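Matching sites in putative phosphatase from Bacteroides thetaiotaomicron, a protein that is of unknown function but is a putative phosphatase that binds zinc ions and probably joins an IPT/TIG domain to a beta-propeller (PDB 3KYA (chain A, 1.77 Å), residues Gln376-Lys381 and Ser447-Asp452), and in its relative IPT/TIG domain-containing protein from Bacteroides thetaiotaomicron (PDB 3TC9 (chain B, 2.23 Å), residues Gln336-Lys341 and Glu402-Asp407). Structure 2 is superposed on structure 1 by the backbone atoms of these residues (RMSD 0.42 Å); each is numbered along its deposited sequence.

Structure 1 (3KYA); sequences QGVFVK and SGLVYD. With EDO (1,2-ethanediol), chain C.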
loop_
_atom_site.group_PDB
_atom_site.type_symbol
_atom_site.label_atom_id
_atom_site.label_comp_id
_atom_site.label_asym_id
_atom_site.label_seq_id
_atom_site.Cartn_x
_atom_site.Cartn_y
_atom_site.Cartn_z
ATOM N N GLN A 376 -1.263 -13.442 19.478
ATOM C CA GLN A 376 -2.690 -13.278 19.232
ATOM C C GLN A 376 -3.013 -12.386 18.043
ATOM O O GLN A 376 -2.370 -11.364 17.834
ATOM C CB GLN A 376 -3.404 -12.747 20.481
ATOM C CG GLN A 376 -4.926 -12.930 20.432
ATOM C CD GLN A 376 -5.581 -12.749 21.789
ATOM O OE1 GLN A 376 -4.995 -12.151 22.689
ATOM N NE2 GLN A 376 -6.806 -13.271 21.940
ATOM N N GLY A 377 -4.046 -12.776 17.304
ATOM C CA GLY A 377 -4.496 -12.052 16.134
ATOM C C GLY A 377 -5.994 -11.840 16.128
ATOM O O GLY A 377 -6.736 -12.608 16.730
ATOM N N VAL A 378 -6.428 -10.806 15.415
ATOM C CA VAL A 378 -7.833 -10.465 15.298
ATOM C C VAL A 378 -8.174 -9.976 13.897
ATOM O O VAL A 378 -7.331 -9.414 13.204
ATOM C CB VAL A 378 -8.217 -9.364 16.321
ATOM C CG1 VAL A 378 -8.004 -9.880 17.729
ATOM C CG2 VAL A 378 -7.407 -8.085 16.081
ATOM N N PHE A 379 -9.408 -10.226 13.470
ATOM C CA PHE A 379 -9.891 -9.714 12.189
ATOM C C PHE A 379 -10.597 -8.375 12.399
ATOM O O PHE A 379 -11.375 -8.220 13.335
ATOM C CB PHE A 379 -10.805 -10.721 11.499
ATOM C CG PHE A 379 -10.091 -11.935 11.024
ATOM C CD1 PHE A 379 -9.480 -11.949 9.774
ATOM C CD2 PHE A 379 -10.011 -13.068 11.813
ATOM C CE1 PHE A 379 -8.801 -13.061 9.321
ATOM C CE2 PHE A 379 -9.332 -14.194 11.355
ATOM C CZ PHE A 379 -8.723 -14.184 10.106
ATOM N N VAL A 380 -10.310 -7.417 11.527
ATOM C CA VAL A 380 -10.850 -6.063 11.641
ATOM C C VAL A 380 -11.411 -5.581 10.318
ATOM O O VAL A 380 -10.752 -5.637 9.290
ATOM C CB VAL A 380 -9.759 -5.081 12.112
ATOM C CG1 VAL A 380 -10.260 -3.625 12.093
ATOM C CG2 VAL A 380 -9.237 -5.493 13.498
ATOM N N LYS A 381 -12.638 -5.080 10.361
ATOM C CA LYS A 381 -13.297 -4.593 9.171
ATOM C C LYS A 381 -12.575 -3.375 8.599
ATOM O O LYS A 381 -12.157 -2.478 9.333
ATOM C CB LYS A 381 -14.771 -4.283 9.458
ATOM C CG LYS A 381 -15.530 -3.740 8.250
ATOM C CD LYS A 381 -17.056 -3.905 8.375
ATOM C CE LYS A 381 -17.494 -5.351 8.087
ATOM N NZ LYS A 381 -18.977 -5.502 8.059
ATOM N N SER A 447 1.977 -10.032 23.477
ATOM C CA SER A 447 1.394 -11.386 23.380
ATOM C C SER A 447 -0.124 -11.464 23.165
ATOM O O SER A 447 -0.611 -12.421 22.558
ATOM C CB SER A 447 1.754 -12.178 24.657
ATOM O OG SER A 447 1.287 -11.506 25.829
ATOM N N GLY A 448 -0.856 -10.480 23.676
ATOM C CA GLY A 448 -2.318 -10.450 23.600
ATOM C C GLY A 448 -2.850 -9.275 22.798
ATOM O O GLY A 448 -2.231 -8.201 22.768
ATOM N N LEU A 449 -4.001 -9.483 22.155
ATOM C CA LEU A 449 -4.618 -8.479 21.299
ATOM C C LEU A 449 -6.104 -8.742 21.112
ATOM O O LEU A 449 -6.512 -9.884 20.841
ATOM C CB LEU A 449 -3.948 -8.488 19.905
ATOM C CG LEU A 449 -4.360 -7.402 18.912
ATOM C CD1 LEU A 449 -3.871 -6.042 19.387
ATOM C CD2 LEU A 449 -3.823 -7.704 17.479
ATOM N N VAL A 450 -6.906 -7.695 21.282
ATOM C CA VAL A 450 -8.353 -7.749 21.003
ATOM C C VAL A 450 -8.752 -6.451 20.328
ATOM O O VAL A 450 -8.058 -5.443 20.462
ATOM C CB VAL A 450 -9.245 -7.941 22.264
ATOM C CG1 VAL A 450 -9.147 -9.353 22.788
ATOM C CG2 VAL A 450 -8.931 -6.902 23.346
ATOM N N TYR A 451 -9.884 -6.472 19.628
ATOM C CA TYR A 451 -10.429 -5.284 18.981
ATOM C C TYR A 451 -11.902 -5.160 19.307
ATOM O O TYR A 451 -12.654 -6.125 19.153
ATOM C CB TYR A 451 -10.248 -5.367 17.458
ATOM C CG TYR A 451 -10.703 -4.147 16.685
ATOM C CD1 TYR A 451 -9.939 -2.977 16.676
ATOM C CD2 TYR A 451 -11.847 -4.180 15.897
ATOM C CE1 TYR A 451 -10.344 -1.847 15.948
ATOM C CE2 TYR A 451 -12.244 -3.066 15.145
ATOM C CZ TYR A 451 -11.485 -1.907 15.175
ATOM O OH TYR A 451 -11.866 -0.796 14.435
ATOM N N ASP A 452 -12.293 -3.993 19.814
ATOM C CA ASP A 452 -13.688 -3.672 20.065
ATOM C C ASP A 452 -14.178 -3.071 18.748
ATOM O O ASP A 452 -13.759 -1.955 18.374
ATOM C CB ASP A 452 -13.808 -2.698 21.234
ATOM C CG ASP A 452 -15.244 -2.356 21.574
ATOM O OD1 ASP A 452 -16.102 -2.291 20.658
ATOM O OD2 ASP A 452 -15.512 -2.107 22.773
HETATM C C1 EDO C . -8.919 0.178 11.759
HETATM O O1 EDO C . -7.535 0.125 11.404
HETATM C C2 EDO C . -9.024 0.544 13.233
HETATM O O2 EDO C . -10.282 1.164 13.499
#
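OE1 of Gln376 accepts the backbone N-H of Leu449, Leu449 N to OE1 2.9 Å. The bond is nearly straight, 168° at the hydrogen, but the donor sits above the carbonyl plane. CG lies anti to the backbone N (chi1 -163°), the chain runs extended to Leu449 N, and NE2 goes on to Leu144 O. The strands run in the same direction. Each is an edge strand, probably the innermost of its blade in a likely six-bladed beta-propeller, so the contact joins adjacent blades. Val378 turns both methyls toward the neighbouring strand: CG1 lies 3.5 Å from Leu449 O, while CG2 meets Leu449 CD2 at 3.9 Å and Tyr451 CB at 4.2 Å. Val380 lays CG2 over one face of the Tyr451 ring, 3.9 Å from its centroid (CH-pi). Ser447 turns away; OG bonds to Gly142 N.

Comparison
At the first exchange, the CB atoms of Val378(A) and Thr338(B) coincide, and their CG2 atoms fall 0.6 Å apart. CG2 of Val378(A) meets CB of Tyr451(A) at 4.2 Å, and CG2 of Thr338(B) meets CB of Tyr406(B) at 4.0 Å. CG1 of Val378(A) has no counterpart in Thr338(B); water 1 of structure 2 stands 2.1 Å apart from its place after superposition. OG1 of Thr338(B) has no counterpart in Val378(A). It takes the N-H of Tyr406(B), N to OG1 3.0 Å, a bond that valine cannot make. This polar link may help to hold the strands together.

Ser447(A) is matched by Glu402(B), chi1 58° against -68°; both are buried, and neither side chain touches the other strand.

At Leu449(A) and Ile404(B) the branching moves. CG of Leu449(A) and CG1 of Ile404(B) lie 0.8 Å apart. CD2 of Leu449(A) has no counterpart in Ile404(B), and CG2 and CD1 of Ile404(B) have none in Leu449(A). Leu449(A) touches Val378(A), and Ile404(B) touches Thr338(B).

Val380(A) and Val340(B) keep their place. The bond from N of Leu449(A) to OE1 of Gln376(A) recurs between Ile404(B) and Gln336(B). The models also differ at Val450(A) and Val405(B), chi1 -73° against 67°: no branch of Val405(B) lies where CG1 of Val450(A) does.

Structure 2 (3TC9); sequences QGTFVK and EGIVYD.
Three groups grip OG1 of Thr338. The N-H of Tyr406 donates in a bent bond, Tyr406 N to OG1 3.0 Å and 144° at the hydrogen; water 2 donates and water 1 accepts its proton. Water 1 also donates to Gly337 O and Ile404 O, water 2 to Tyr406 O, tying Thr338 to the neighbouring strand. OG1 reaches across because it stands opposite the backbone N, chi1 -162°. OE1 of Gln336 accepts the N-H of Ile404, Ile404 N to OE1 2.9 Å, nearly straight, 162° at the hydrogen, the donor above the carbonyl plane; NE2 goes on to Leu142 O. CG2 of Thr338 meets Ile404 CD1 at 4.1 Å and Tyr406 CB at 4.0 Å. Val340 lays CG1 over one face of the Tyr406 ring, 3.9 Å from its centroid (CH-pi). Glu402 turns away to salt-bridge Arg359 and Arg418.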
loop_
_atom_site.group_PDB
_atom_site.type_symbol
_atom_site.label_atom_id
_atom_site.label_comp_id
_atom_site.label_asym_id
_atom_site.label_seq_id
_atom_site.Cartn_x
_atom_site.Cartn_y
_atom_site.Cartn_z
ATOM N N GLN B 336 -1.237 -13.744 19.437
ATOM C CA GLN B 336 -2.650 -13.580 19.077
ATOM C C GLN B 336 -2.850 -12.556 17.963
ATOM O O GLN B 336 -2.112 -11.562 17.874
ATOM C CB GLN B 336 -3.497 -13.179 20.297
ATOM C CG GLN B 336 -4.999 -13.346 20.068
ATOM C CD GLN B 336 -5.836 -12.892 21.242
ATOM O OE1 GLN B 336 -5.342 -12.286 22.197
ATOM N NE2 GLN B 336 -7.132 -13.159 21.198
ATOM N N GLY B 337 -3.858 -12.841 17.126
ATOM C CA GLY B 337 -4.336 -11.978 16.057
ATOM C C GLY B 337 -5.788 -11.605 16.256
ATOM O O GLY B 337 -6.476 -12.198 17.092
ATOM N N THR B 338 -6.265 -10.607 15.520
ATOM C CA THR B 338 -7.640 -10.136 15.595
ATOM C C THR B 338 -8.061 -9.714 14.173
ATOM O O THR B 338 -7.261 -9.109 13.453
ATOM C CB THR B 338 -7.781 -9.016 16.701
ATOM O OG1 THR B 338 -9.147 -8.843 17.066
ATOM C CG2 THR B 338 -7.140 -7.663 16.338
ATOM N N PHE B 339 -9.273 -10.128 13.747
ATOM C CA PHE B 339 -9.860 -9.783 12.449
ATOM C C PHE B 339 -10.567 -8.447 12.586
ATOM O O PHE B 339 -11.411 -8.282 13.467
ATOM C CB PHE B 339 -10.808 -10.876 11.956
ATOM C CG PHE B 339 -10.082 -12.087 11.438
ATOM C CD1 PHE B 339 -9.631 -12.137 10.122
ATOM C CD2 PHE B 339 -9.804 -13.165 12.275
ATOM C CE1 PHE B 339 -8.933 -13.247 9.652
ATOM C CE2 PHE B 339 -9.107 -14.280 11.801
ATOM C CZ PHE B 339 -8.685 -14.315 10.494
ATOM N N VAL B 340 -10.126 -7.455 11.805
ATOM C CA VAL B 340 -10.646 -6.089 11.856
ATOM C C VAL B 340 -11.291 -5.734 10.499
ATOM O O VAL B 340 -10.626 -5.816 9.452
ATOM C CB VAL B 340 -9.516 -5.087 12.233
ATOM C CG1 VAL B 340 -10.046 -3.653 12.302
ATOM C CG2 VAL B 340 -8.845 -5.476 13.556
ATOM N N LYS B 341 -12.569 -5.326 10.532
ATOM C CA LYS B 341 -13.309 -4.940 9.329
ATOM C C LYS B 341 -12.737 -3.656 8.753
ATOM O O LYS B 341 -12.655 -2.646 9.450
ATOM C CB LYS B 341 -14.802 -4.791 9.622
ATOM C CG LYS B 341 -15.681 -4.936 8.391
ATOM C CD LYS B 341 -17.160 -4.974 8.771
ATOM C CE LYS B 341 -17.957 -5.815 7.816
ATOM N NZ LYS B 341 -19.272 -6.195 8.394
ATOM N N GLU B 402 1.508 -9.770 23.540
ATOM C CA GLU B 402 1.061 -11.136 23.294
ATOM C C GLU B 402 -0.402 -11.219 22.913
ATOM O O GLU B 402 -0.699 -11.726 21.839
ATOM C CB GLU B 402 1.347 -12.030 24.500
ATOM C CG GLU B 402 2.827 -12.262 24.724
ATOM C CD GLU B 402 3.257 -12.803 26.073
ATOM O OE1 GLU B 402 2.537 -12.593 27.076
ATOM O OE2 GLU B 402 4.353 -13.402 26.133
ATOM N N GLY B 403 -1.305 -10.750 23.773
ATOM C CA GLY B 403 -2.740 -10.782 23.493
ATOM C C GLY B 403 -3.177 -9.525 22.772
ATOM O O GLY B 403 -2.575 -8.461 22.939
ATOM N N ILE B 404 -4.224 -9.632 21.957
ATOM C CA ILE B 404 -4.771 -8.487 21.221
ATOM C C ILE B 404 -6.228 -8.750 20.898
ATOM O O ILE B 404 -6.596 -9.864 20.491
ATOM C CB ILE B 404 -3.955 -8.138 19.921
ATOM C CG1 ILE B 404 -4.384 -6.748 19.321
ATOM C CG2 ILE B 404 -4.034 -9.257 18.879
ATOM C CD1 ILE B 404 -3.627 -6.300 18.008
ATOM N N VAL B 405 -7.057 -7.721 21.048
ATOM C CA VAL B 405 -8.437 -7.852 20.622
ATOM C C VAL B 405 -8.863 -6.498 20.042
ATOM O O VAL B 405 -8.439 -5.460 20.547
ATOM C CB VAL B 405 -9.391 -8.407 21.715
ATOM C CG1 VAL B 405 -9.564 -7.445 22.891
ATOM C CG2 VAL B 405 -10.741 -8.809 21.125
ATOM N N TYR B 406 -9.653 -6.514 18.955
ATOM C CA TYR B 406 -10.206 -5.277 18.437
ATOM C C TYR B 406 -11.628 -5.118 19.035
ATOM O O TYR B 406 -12.415 -6.072 19.036
ATOM C CB TYR B 406 -10.203 -5.224 16.897
ATOM C CG TYR B 406 -10.772 -3.926 16.350
ATOM C CD1 TYR B 406 -10.126 -2.713 16.567
ATOM C CD2 TYR B 406 -11.980 -3.907 15.657
ATOM C CE1 TYR B 406 -10.684 -1.506 16.139
ATOM C CE2 TYR B 406 -12.550 -2.701 15.228
ATOM C CZ TYR B 406 -11.892 -1.508 15.465
ATOM O OH TYR B 406 -12.426 -0.321 15.048
ATOM N N ASP B 407 -11.930 -3.938 19.595
ATOM C CA ASP B 407 -13.249 -3.661 20.147
ATOM C C ASP B 407 -14.004 -2.787 19.143
ATOM O O ASP B 407 -13.712 -1.603 19.021
ATOM C CB ASP B 407 -13.123 -2.981 21.521
ATOM C CG ASP B 407 -14.425 -2.843 22.282
ATOM O OD1 ASP B 407 -15.498 -2.764 21.637
ATOM O OD2 ASP B 407 -14.376 -2.795 23.513
HETATM O O HOH W 1 -8.892 -11.311 18.969
HETATM O O HOH W 2 -12.119 -8.961 17.818
#